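PDB 6MAB: sigma regulatory family protein-PP2C phosphatase from Chlamydia trachomatis serovar L2, which probably acts as a membrane-bound phosphatase of a sigma-factor regulatory pathway, the part seen here being its periplasmic sensor domain, with a possible role in TCA cycle regulation. Local coordinates for residues L127-T132 with Y147-T152. Numbering follows the deposited sequence.
Sequences LAVLQT and YTLSDT
L127 meets D151 where the antiparallel strands of a beta hairpin run side by side: its CD2 lies 3.9 Å from D151 CA, and its CD1 comes near L149 CD1. L127, A128 and Y147 have the most surface buried by the contact. A128 forms a hydrogen-bonded pair with S150: A128 N gives a 2.8 Å bond to S150 O, and S150 N returns one to A128 O. A methyl group suits this place, because T152, where the chain leaves the strand for a helix, swings its own methyl in: T152 CG2 lies 3.3 Å from A128 N and 3.8 Å from A128 CB. T152 OG1 bonds instead to V126 O.

L127 sits on the other face, with V129, L149, Q131 and Y147. V129 and L149 lie side by side, V129 CG2 3.7 Å from L149 CD2; V129 CG1, anti to the backbone N (chi1 -178°), leans toward the ring of Y147. There the flat ring and the extended Q131 amide lie side by side, their planes 36° apart and Q131 NE2 3.5 Å from Y147 CE2, while the amide bonds to E104 O through NE2 and accepts from F106 N at OE1.

Opposite L130, a threonine suits the place because it joins a hydroxyl to a methyl: T148 OG1 is hydrogen-bonded to a water 2.8 Å away, which donates to A128 O, while the side chain also packs on I38.

In the five-stranded antiparallel sheet, strand 142-151 is central, beside 74-80, and 126-135 lies between it and 113-119. The strand order, 2-1-5-4-3, is as in PAS-like (Cache) sensor domains, consistent with a periplasmic sensor. Helix 35-45 packs against L130 and T148 on one face; on the other, Y101 meets Y147 edge-to-face.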
ATOM      1  N   LEU A 127       1.479  -5.850  -2.592  1.00 16.48           N
ATOM      2  CA  LEU A 127       1.113  -5.515  -3.954  1.00 16.45           C
ATOM      3  C   LEU A 127       0.673  -4.066  -4.047  1.00 15.93           C
ATOM      4  O   LEU A 127      -0.016  -3.554  -3.162  1.00 17.98           O
ATOM      5  CB  LEU A 127      -0.024  -6.387  -4.432  1.00 16.51           C
ATOM      6  CG  LEU A 127       0.228  -7.891  -4.439  1.00 20.59           C
ATOM      7  CD1 LEU A 127      -1.061  -8.670  -4.689  1.00 24.11           C
ATOM      8  CD2 LEU A 127       1.283  -8.212  -5.480  1.00 22.84           C
ATOM      9  N   ALA A 128       1.075  -3.415  -5.134  1.00 16.67           N
ATOM     10  CA  ALA A 128       0.472  -2.159  -5.530  1.00 16.94           C
ATOM     11  C   ALA A 128      -0.816  -2.471  -6.264  1.00 14.35           C
ATOM     12  O   ALA A 128      -0.795  -3.123  -7.311  1.00 19.70           O
ATOM     13  CB  ALA A 128       1.425  -1.399  -6.438  1.00 18.20           C
ATOM     14  N   VAL A 129      -1.923  -2.012  -5.707  1.00 16.30           N
ATOM     15  CA  VAL A 129      -3.253  -2.228  -6.258  1.00 14.17           C
ATOM     16  C   VAL A 129      -3.670  -0.919  -6.898  1.00 14.09           C
ATOM     17  O   VAL A 129      -3.896   0.068  -6.193  1.00 18.55           O
ATOM     18  CB  VAL A 129      -4.247  -2.646  -5.176  1.00 19.46           C
ATOM     19  CG1 VAL A 129      -5.614  -2.911  -5.776  1.00 21.08           C
ATOM     20  CG2 VAL A 129      -3.721  -3.870  -4.410  1.00 19.21           C
ATOM     21  N   LEU A 130      -3.761  -0.921  -8.217  1.00 15.61           N
ATOM     22  CA  LEU A 130      -4.145   0.253  -8.991  1.00 15.41           C
ATOM     23  C   LEU A 130      -5.483  -0.012  -9.667  1.00 16.23           C
ATOM     24  O   LEU A 130      -5.669  -1.054 -10.300  1.00 18.19           O
ATOM     25  CB  LEU A 130      -3.089   0.586 -10.030  1.00 15.73           C
ATOM     26  CG  LEU A 130      -1.968   1.480  -9.524  1.00 18.08           C
ATOM     27  CD1 LEU A 130      -1.189   0.835  -8.384  1.00 20.36           C
ATOM     28  CD2 LEU A 130      -1.028   1.867 -10.654  1.00 18.47           C
ATOM     29  N   GLN A 131      -6.426   0.901  -9.468  1.00 15.50           N
ATOM     30  CA  GLN A 131      -7.744   0.825 -10.072  1.00 13.68           C
ATOM     31  C   GLN A 131      -8.015   2.124 -10.792  1.00 15.66           C
ATOM     32  O   GLN A 131      -7.847   3.194 -10.199  1.00 16.67           O
ATOM     33  CB  GLN A 131      -8.797   0.553  -9.000  1.00 17.55           C
ATOM     34  CG  GLN A 131      -8.500  -0.746  -8.289  1.00 17.06           C
ATOM     35  CD  GLN A 131      -9.510  -1.117  -7.203  1.00 17.32           C
ATOM     36  OE1 GLN A 131     -10.600  -0.546  -7.109  1.00 19.41           O
ATOM     37  NE2 GLN A 131      -9.146  -2.107  -6.395  1.00 22.81           N
ATOM     38  N   THR A 132      -8.401   2.020 -12.063  1.00 15.66           N
ATOM     39  CA  THR A 132      -8.643   3.175 -12.914  1.00 14.99           C
ATOM     40  C   THR A 132      -9.990   3.046 -13.618  1.00 17.88           C
ATOM     41  O   THR A 132     -10.267   2.024 -14.255  1.00 19.41           O
ATOM     42  CB  THR A 132      -7.515   3.304 -13.919  1.00 14.99           C
ATOM     43  OG1 THR A 132      -6.283   3.443 -13.207  1.00 17.27           O
ATOM     44  CG2 THR A 132      -7.733   4.518 -14.840  1.00 19.20           C
ATOM     45  N   TYR A 147      -7.866  -2.874 -13.535  1.00 16.62           N
ATOM     46  CA  TYR A 147      -7.380  -3.337 -12.249  1.00 16.63           C
ATOM     47  C   TYR A 147      -6.007  -3.977 -12.446  1.00 20.09           C
ATOM     48  O   TYR A 147      -5.875  -4.916 -13.232  1.00 18.60           O
ATOM     49  CB  TYR A 147      -8.398  -4.338 -11.713  1.00 16.22           C
ATOM     50  CG  TYR A 147      -8.099  -5.003 -10.386  1.00 16.78           C
ATOM     51  CD1 TYR A 147      -7.296  -6.121 -10.319  1.00 18.11           C
ATOM     52  CD2 TYR A 147      -8.680  -4.537  -9.212  1.00 18.62           C
ATOM     53  CE1 TYR A 147      -7.043  -6.757  -9.088  1.00 17.60           C
ATOM     54  CE2 TYR A 147      -8.432  -5.164  -7.986  1.00 18.76           C
ATOM     55  CZ  TYR A 147      -7.623  -6.272  -7.941  1.00 18.44           C
ATOM     56  OH  TYR A 147      -7.382  -6.915  -6.740  1.00 22.91           O
ATOM     57  N   THR A 148      -4.984  -3.463 -11.755  1.00 16.36           N
ATOM     58  CA  THR A 148      -3.649  -4.045 -11.846  1.00 16.11           C
ATOM     59  C   THR A 148      -3.068  -4.310 -10.458  1.00 17.62           C
ATOM     60  O   THR A 148      -3.314  -3.571  -9.488  1.00 17.15           O
ATOM     61  CB  THR A 148      -2.667  -3.198 -12.661  1.00 20.03           C
ATOM     62  OG1 THR A 148      -2.573  -1.903 -12.100  1.00 21.12           O
ATOM     63  CG2 THR A 148      -3.115  -3.081 -14.109  1.00 21.67           C
ATOM     64  N   LEU A 149      -2.315  -5.410 -10.391  1.00 17.76           N
ATOM     65  CA  LEU A 149      -1.548  -5.832  -9.224  1.00 15.95           C
ATOM     66  C   LEU A 149      -0.085  -5.974  -9.625  1.00 19.51           C
ATOM     67  O   LEU A 149       0.228  -6.694 -10.579  1.00 18.90           O
ATOM     68  CB  LEU A 149      -2.053  -7.173  -8.689  1.00 17.55           C
ATOM     69  CG  LEU A 149      -3.518  -7.298  -8.291  1.00 17.96           C
ATOM     70  CD1 LEU A 149      -3.823  -8.736  -7.868  1.00 20.70           C
ATOM     71  CD2 LEU A 149      -3.902  -6.324  -7.175  1.00 17.80           C
ATOM     72  N   SER A 150       0.794  -5.287  -8.901  1.00 15.94           N
ATOM     73  CA  SER A 150       2.229  -5.280  -9.147  1.00 20.37           C
ATOM     74  C   SER A 150       2.985  -5.601  -7.853  1.00 21.33           C
ATOM     75  O   SER A 150       2.725  -4.994  -6.802  1.00 20.35           O
ATOM     76  CB  SER A 150       2.639  -3.882  -9.717  1.00 24.64           C
ATOM     77  OG  SER A 150       4.025  -3.656  -9.649  1.00 45.64           O
ATOM     78  N   ASP A 151       3.913  -6.564  -7.914  1.00 20.28           N
ATOM     79  CA  ASP A 151       4.731  -6.862  -6.741  1.00 18.46           C
ATOM     80  C   ASP A 151       5.617  -5.658  -6.438  1.00 19.90           C
ATOM     81  O   ASP A 151       6.341  -5.178  -7.318  1.00 22.86           O
ATOM     82  CB  ASP A 151       5.574  -8.101  -6.989  1.00 24.82           C
ATOM     83  CG  ASP A 151       6.141  -8.695  -5.717  1.00 26.40           C
ATOM     84  OD1 ASP A 151       6.426  -7.942  -4.771  1.00 21.20           O
ATOM     85  OD2 ASP A 151       6.311  -9.938  -5.671  1.00 24.53           O
ATOM     86  N   THR A 152       5.549  -5.153  -5.209  1.00 20.29           N
ATOM     87  CA  THR A 152       6.334  -3.989  -4.825  1.00 18.83           C
ATOM     88  C   THR A 152       7.715  -4.324  -4.273  1.00 18.49           C
ATOM     89  O   THR A 152       8.403  -3.411  -3.805  1.00 19.99           O
ATOM     90  CB  THR A 152       5.589  -3.152  -3.799  1.00 20.64           C
ATOM     91  OG1 THR A 152       5.464  -3.883  -2.572  1.00 24.19           O
ATOM     92  CG2 THR A 152       4.219  -2.764  -4.332  1.00 26.29           C
TER
HETATM   93  O   HOH W   1      -0.570  -2.308 -10.207  1.00 20.49           O
HETATM   94  O   HOH W   2      -4.667  -0.087 -13.280  1.00 20.66           O